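Local coordinates for ABC transporter, periplasmic substrate-binding protein (PDB 1TWY) that probably captures phosphate in the periplasm and hands it to an ABC-type importer of the inner membrane in Vibrio cholerae, at residues V108-N113 against V194-T198; T155-F159 against G202-I206. All coordinates share one frame; numbering follows the deposited sequence.

Interaction 1. Residues V108-N113 against V194-T198; sequences VVNQAN and VNHNT
An Asx turn at Asn-110, laid over a type I beta turn that runs to Asn-113, meets the last turn of helix 187-196. Asn-110 swings its amide across to the helix end, CG anti to the backbone N (chi1 -175°), and uses both ends of it. Asn-110 ND2 donates to Val-194 O at 2.9 Å, in the carbonyl plane of the acceptor, while Asn-110 OD1 accepts from Ala-112 N, also at 2.9 Å. The two bonds fix the amide's rotation; asparagine, with a donor and an acceptor on one short side chain, suits a buried position that must do both. Val-194 O is gripped twice, since Asn-197 N also donates to it. Thr-198 lies alongside Asn-110, its CA 3.6 Å from Asn-110 CB. Val-194 presses CG1 on the backbone at Val-109, 3.3 Å from Val-109 C, and its other methyl, CG2, faces Val-108 CG2 at 4.3 Å. One water knits the loops together: it accepts from Asn-110 N and Asn-113 ND2 and donates to Thr-198 O at 2.7 Å. Asn-113 OD1 is meanwhile held by Val-115 N. This is an Asx turn after a strand, bonded to the C-terminal turn of a helix in an alpha/beta lobe.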
loop_
_atom_site.group_PDB
_atom_site.type_symbol
_atom_site.label_atom_id
_atom_site.label_comp_id
_atom_site.label_asym_id
_atom_site.label_seq_id
_atom_site.Cartn_x
_atom_site.Cartn_y
_atom_site.Cartn_z
ATOM N N VAL A 108 9.426 -9.361 6.586
ATOM C CA VAL A 108 10.408 -10.290 6.163
ATOM C C VAL A 108 11.592 -10.328 7.115
ATOM O O VAL A 108 12.018 -9.270 7.574
ATOM C CB VAL A 108 10.813 -10.077 4.715
ATOM C CG1 VAL A 108 9.610 -10.408 3.799
ATOM C CG2 VAL A 108 11.315 -8.721 4.406
ATOM N N VAL A 109 12.096 -11.523 7.400
ATOM C CA VAL A 109 13.298 -11.737 8.160
ATOM C C VAL A 109 14.265 -12.649 7.438
ATOM O O VAL A 109 13.877 -13.287 6.435
ATOM C CB VAL A 109 12.980 -12.364 9.568
ATOM C CG1 VAL A 109 12.047 -11.363 10.345
ATOM C CG2 VAL A 109 12.293 -13.754 9.521
ATOM N N ASN A 110 15.465 -12.733 7.949
ATOM C CA ASN A 110 16.489 -13.622 7.338
ATOM C C ASN A 110 16.068 -15.083 7.579
ATOM O O ASN A 110 15.462 -15.449 8.614
ATOM C CB ASN A 110 17.829 -13.376 8.012
ATOM C CG ASN A 110 18.933 -14.142 7.367
ATOM O OD1 ASN A 110 19.141 -15.343 7.695
ATOM N ND2 ASN A 110 19.698 -13.487 6.522
ATOM N N GLN A 111 16.273 -15.923 6.528
ATOM C CA GLN A 111 15.949 -17.345 6.645
ATOM C C GLN A 111 16.386 -18.035 7.966
ATOM O O GLN A 111 15.706 -18.956 8.364
ATOM C CB GLN A 111 16.581 -18.159 5.534
ATOM C CG GLN A 111 15.927 -19.508 5.292
ATOM C CD GLN A 111 14.389 -19.411 5.073
ATOM O OE1 GLN A 111 13.942 -18.847 4.099
ATOM N NE2 GLN A 111 13.636 -19.954 6.003
ATOM N N ALA A 112 17.498 -17.628 8.523
ATOM C CA ALA A 112 18.024 -18.202 9.732
ATOM C C ALA A 112 17.247 -17.809 10.968
ATOM O O ALA A 112 17.305 -18.484 12.011
ATOM C CB ALA A 112 19.451 -17.891 9.880
ATOM N N ASN A 113 16.535 -16.706 10.895
ATOM C CA ASN A 113 15.806 -16.240 12.082
ATOM C C ASN A 113 14.678 -17.199 12.489
ATOM O O ASN A 113 13.792 -17.518 11.751
ATOM C CB ASN A 113 15.342 -14.843 11.795
ATOM C CG ASN A 113 14.798 -14.122 12.992
ATOM O OD1 ASN A 113 14.257 -14.749 13.932
ATOM N ND2 ASN A 113 14.813 -12.772 12.901
ATOM N N VAL A 194 18.015 -7.999 3.819
ATOM C CA VAL A 194 17.522 -8.997 4.743
ATOM C C VAL A 194 18.252 -10.320 4.543
ATOM O O VAL A 194 18.608 -11.021 5.450
ATOM C CB VAL A 194 15.981 -9.075 4.766
ATOM C CG1 VAL A 194 15.443 -10.222 5.547
ATOM C CG2 VAL A 194 15.378 -7.826 5.315
ATOM N N ASN A 195 18.343 -10.768 3.258
ATOM C CA ASN A 195 19.024 -12.010 2.873
ATOM C C ASN A 195 20.442 -12.176 3.344
ATOM O O ASN A 195 20.892 -13.209 3.664
ATOM C CB ASN A 195 18.946 -12.154 1.334
ATOM C CG ASN A 195 19.726 -13.319 0.859
ATOM O OD1 ASN A 195 20.880 -13.198 0.605
ATOM N ND2 ASN A 195 19.083 -14.486 0.751
ATOM N N HIS A 196 21.092 -11.052 3.512
ATOM C CA HIS A 196 22.504 -11.001 3.900
ATOM C C HIS A 196 22.799 -10.623 5.349
ATOM O O HIS A 196 23.975 -10.616 5.716
ATOM C CB HIS A 196 23.242 -10.048 2.988
ATOM C CG HIS A 196 23.632 -10.630 1.696
ATOM N ND1 HIS A 196 23.658 -9.902 0.548
ATOM C CD2 HIS A 196 24.042 -11.870 1.351
ATOM C CE1 HIS A 196 24.079 -10.656 -0.453
ATOM N NE2 HIS A 196 24.346 -11.835 0.008
ATOM N N ASN A 197 21.738 -10.407 6.138
ATOM C CA ASN A 197 21.883 -9.996 7.534
ATOM C C ASN A 197 20.917 -10.706 8.390
ATOM O O ASN A 197 19.750 -10.354 8.456
ATOM C CB ASN A 197 21.813 -8.445 7.640
ATOM C CG ASN A 197 22.853 -7.765 6.880
ATOM O OD1 ASN A 197 23.981 -7.616 7.413
ATOM N ND2 ASN A 197 22.551 -7.357 5.628
ATOM N N THR A 198 21.400 -11.687 9.137
ATOM C CA THR A 198 20.624 -12.488 10.096
ATOM C C THR A 198 19.785 -11.640 11.087
ATOM O O THR A 198 18.737 -12.047 11.508
ATOM C CB THR A 198 21.517 -13.439 10.918
ATOM O OG1 THR A 198 22.591 -12.761 11.506
ATOM C CG2 THR A 198 22.205 -14.484 10.010
HETATM O O HOH W 1 16.236 -11.686 10.593
#

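Interaction 2. Residues T155-F159 against G202-I206; sequences TRYSF and GFISI
Phe-159 lays its ring over one face of the Phe-203 ring in an offset stack, the centroids 4.1 Å apart and the planes only 7° from parallel. The displacement sets Phe-203 CD1 above the middle of the Phe-159 ring, and in return Phe-159 CG sits over the middle of the Phe-203 ring. The closest carbons are Phe-159 CD2 and Phe-203 CE1, at 3.7 Å. Phe-159 CB follows over the same face, 4.0 Å from the Phe-203 centroid, adding a CH-pi contact to the stack.

Phe-203 reaches the helix with CG held between its backbone N and carbonyl carbon (chi1 57°), a rotamer that carries the ring from the strand to the helix. One turn earlier than Phe-159, Thr-155 brings its methyl to the ring's edge: Thr-155 CG2 lies near the ring plane, 3.9 Å from Phe-203 CE2. A branched threonine fits here because its methyl meets the aromatic rim while the other branch, Thr-155 OG1, lies toward Ser-205 OG, 4.2 Å away. Arg-156 contributes the base of its side chain, with CA 3.9 Å from Phe-203 CE2; the rest of the chain runs extended away from the strand, where its guanidinium forms a salt bridge with Glu-160 and a hydrogen bond to Arg-149 O.

Around the two rings, Leu-105 and Ile-107 of strand 96-109 touch Phe-159, and Thr-148 touches Phe-203. Tyr-127 meets the Phe-159 ring edge-to-face. With no hydrogen bond crossing between the segments, packing alone joins them, and large flat side chains suit the 9.4 Å separation of the axes. Helix 154-163, which follows strand 145-149, thus packs on one face of the mixed sheet at strands 96-109, 145-149 and 200-205, the layered alpha/beta packing typical of a periplasmic binding protein lobe.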
loop_
_atom_site.group_PDB
_atom_site.type_symbol
_atom_site.label_atom_id
_atom_site.label_comp_id
_atom_site.label_asym_id
_atom_site.label_seq_id
_atom_site.Cartn_x
_atom_site.Cartn_y
_atom_site.Cartn_z
ATOM N N THR A 155 4.986 2.662 0.174
ATOM C CA THR A 155 4.944 1.472 0.943
ATOM C C THR A 155 5.259 1.792 2.416
ATOM O O THR A 155 4.573 1.317 3.314
ATOM C CB THR A 155 5.986 0.551 0.362
ATOM O OG1 THR A 155 5.521 0.176 -0.953
ATOM C CG2 THR A 155 6.054 -0.702 1.119
ATOM N N ARG A 156 6.236 2.635 2.563
ATOM C CA ARG A 156 6.618 3.120 3.964
ATOM C C ARG A 156 5.450 3.846 4.608
ATOM O O ARG A 156 5.156 3.601 5.815
ATOM C CB ARG A 156 7.803 3.965 3.969
ATOM C CG ARG A 156 8.212 4.348 5.371
ATOM C CD ARG A 156 9.393 5.233 5.323
ATOM N NE ARG A 156 9.707 5.805 6.588
ATOM C CZ ARG A 156 10.850 6.449 6.901
ATOM N NH1 ARG A 156 11.945 6.557 6.100
ATOM N NH2 ARG A 156 10.911 6.946 8.137
ATOM N N TYR A 157 4.779 4.726 3.861
ATOM C CA TYR A 157 3.701 5.505 4.432
ATOM C C TYR A 157 2.589 4.569 4.902
ATOM O O TYR A 157 2.065 4.723 5.998
ATOM C CB TYR A 157 3.195 6.503 3.356
ATOM C CG TYR A 157 2.058 7.272 3.891
ATOM C CD1 TYR A 157 0.774 6.701 3.851
ATOM C CD2 TYR A 157 2.237 8.518 4.465
ATOM C CE1 TYR A 157 -0.286 7.355 4.389
ATOM C CE2 TYR A 157 1.128 9.205 4.993
ATOM C CZ TYR A 157 -0.112 8.583 4.953
ATOM O OH TYR A 157 -1.258 9.176 5.429
ATOM N N SER A 158 2.199 3.605 4.083
ATOM C CA SER A 158 1.151 2.629 4.445
ATOM C C SER A 158 1.612 1.763 5.583
ATOM O O SER A 158 0.848 1.526 6.427
ATOM C CB SER A 158 0.837 1.824 3.239
ATOM O OG SER A 158 0.315 2.658 2.213
ATOM N N PHE A 159 2.852 1.334 5.624
ATOM C CA PHE A 159 3.309 0.468 6.754
ATOM C C PHE A 159 3.181 1.270 8.093
ATOM O O PHE A 159 2.666 0.770 9.072
ATOM C CB PHE A 159 4.752 0.079 6.540
ATOM C CG PHE A 159 5.417 -0.618 7.705
ATOM C CD1 PHE A 159 5.195 -1.936 7.933
ATOM C CD2 PHE A 159 6.269 0.096 8.611
ATOM C CE1 PHE A 159 5.710 -2.576 9.079
ATOM C CE2 PHE A 159 6.867 -0.608 9.693
ATOM C CZ PHE A 159 6.526 -1.934 9.875
ATOM N N GLY A 202 12.440 -6.303 7.948
ATOM C CA GLY A 202 11.947 -5.296 7.059
ATOM C C GLY A 202 10.558 -5.640 6.539
ATOM O O GLY A 202 9.918 -6.544 7.027
ATOM N N PHE A 203 10.089 -4.814 5.616
ATOM C CA PHE A 203 8.724 -4.957 4.984
ATOM C C PHE A 203 8.898 -4.774 3.481
ATOM O O PHE A 203 9.724 -3.971 3.002
ATOM C CB PHE A 203 7.687 -4.045 5.571
ATOM C CG PHE A 203 8.008 -2.616 5.534
ATOM C CD1 PHE A 203 8.749 -2.025 6.551
ATOM C CD2 PHE A 203 7.662 -1.838 4.442
ATOM C CE1 PHE A 203 9.143 -0.716 6.496
ATOM C CE2 PHE A 203 8.082 -0.486 4.398
ATOM C CZ PHE A 203 8.795 0.061 5.466
ATOM N N ILE A 204 8.092 -5.475 2.724
ATOM C CA ILE A 204 8.073 -5.421 1.248
ATOM C C ILE A 204 6.642 -5.653 0.792
ATOM O O ILE A 204 5.785 -6.195 1.494
ATOM C CB ILE A 204 8.925 -6.505 0.617
ATOM C CG1 ILE A 204 8.523 -7.967 1.015
ATOM C CG2 ILE A 204 10.459 -6.310 0.873
ATOM C CD1 ILE A 204 9.447 -9.000 0.251
ATOM N N SER A 205 6.342 -5.188 -0.406
ATOM C CA SER A 205 5.076 -5.545 -1.046
ATOM C C SER A 205 4.919 -7.079 -1.116
ATOM O O SER A 205 5.858 -7.817 -1.389
ATOM C CB SER A 205 5.047 -5.026 -2.489
ATOM O OG SER A 205 5.625 -3.713 -2.641
ATOM N N ILE A 206 3.703 -7.581 -0.822
ATOM C CA ILE A 206 3.512 -8.985 -0.671
ATOM C C ILE A 206 3.833 -9.770 -1.945
ATOM O O ILE A 206 4.412 -10.869 -1.876
ATOM C CB ILE A 206 2.054 -9.237 -0.158
ATOM C CG1 ILE A 206 1.928 -10.651 0.299
ATOM C CG2 ILE A 206 0.995 -8.871 -1.296
ATOM C CD1 ILE A 206 0.748 -10.820 1.186
#

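In the fold
From the N terminus, the end of strand 96-109 and the turn after it supply the first half of interaction 1, and helix 154-163 then supplies the first half of interaction 2. The chain next reaches 194-198, closing the first loop across 80 residues, and soon afterwards 202-206, closing the second across 42. The segments therefore alternate and the two loops cross. Their centres are about 17 Å apart, yet strands 96-109 and 200-205 are antiparallel neighbours in one sheet, and Val-108 N probably bonds to Gly-202 O at 2.9 Å. Interaction 1 joins the C-terminal end of strand 96-109 to helix 187-196; interaction 2 seats helix 154-163 on the same sheet, nearer the chain's centre.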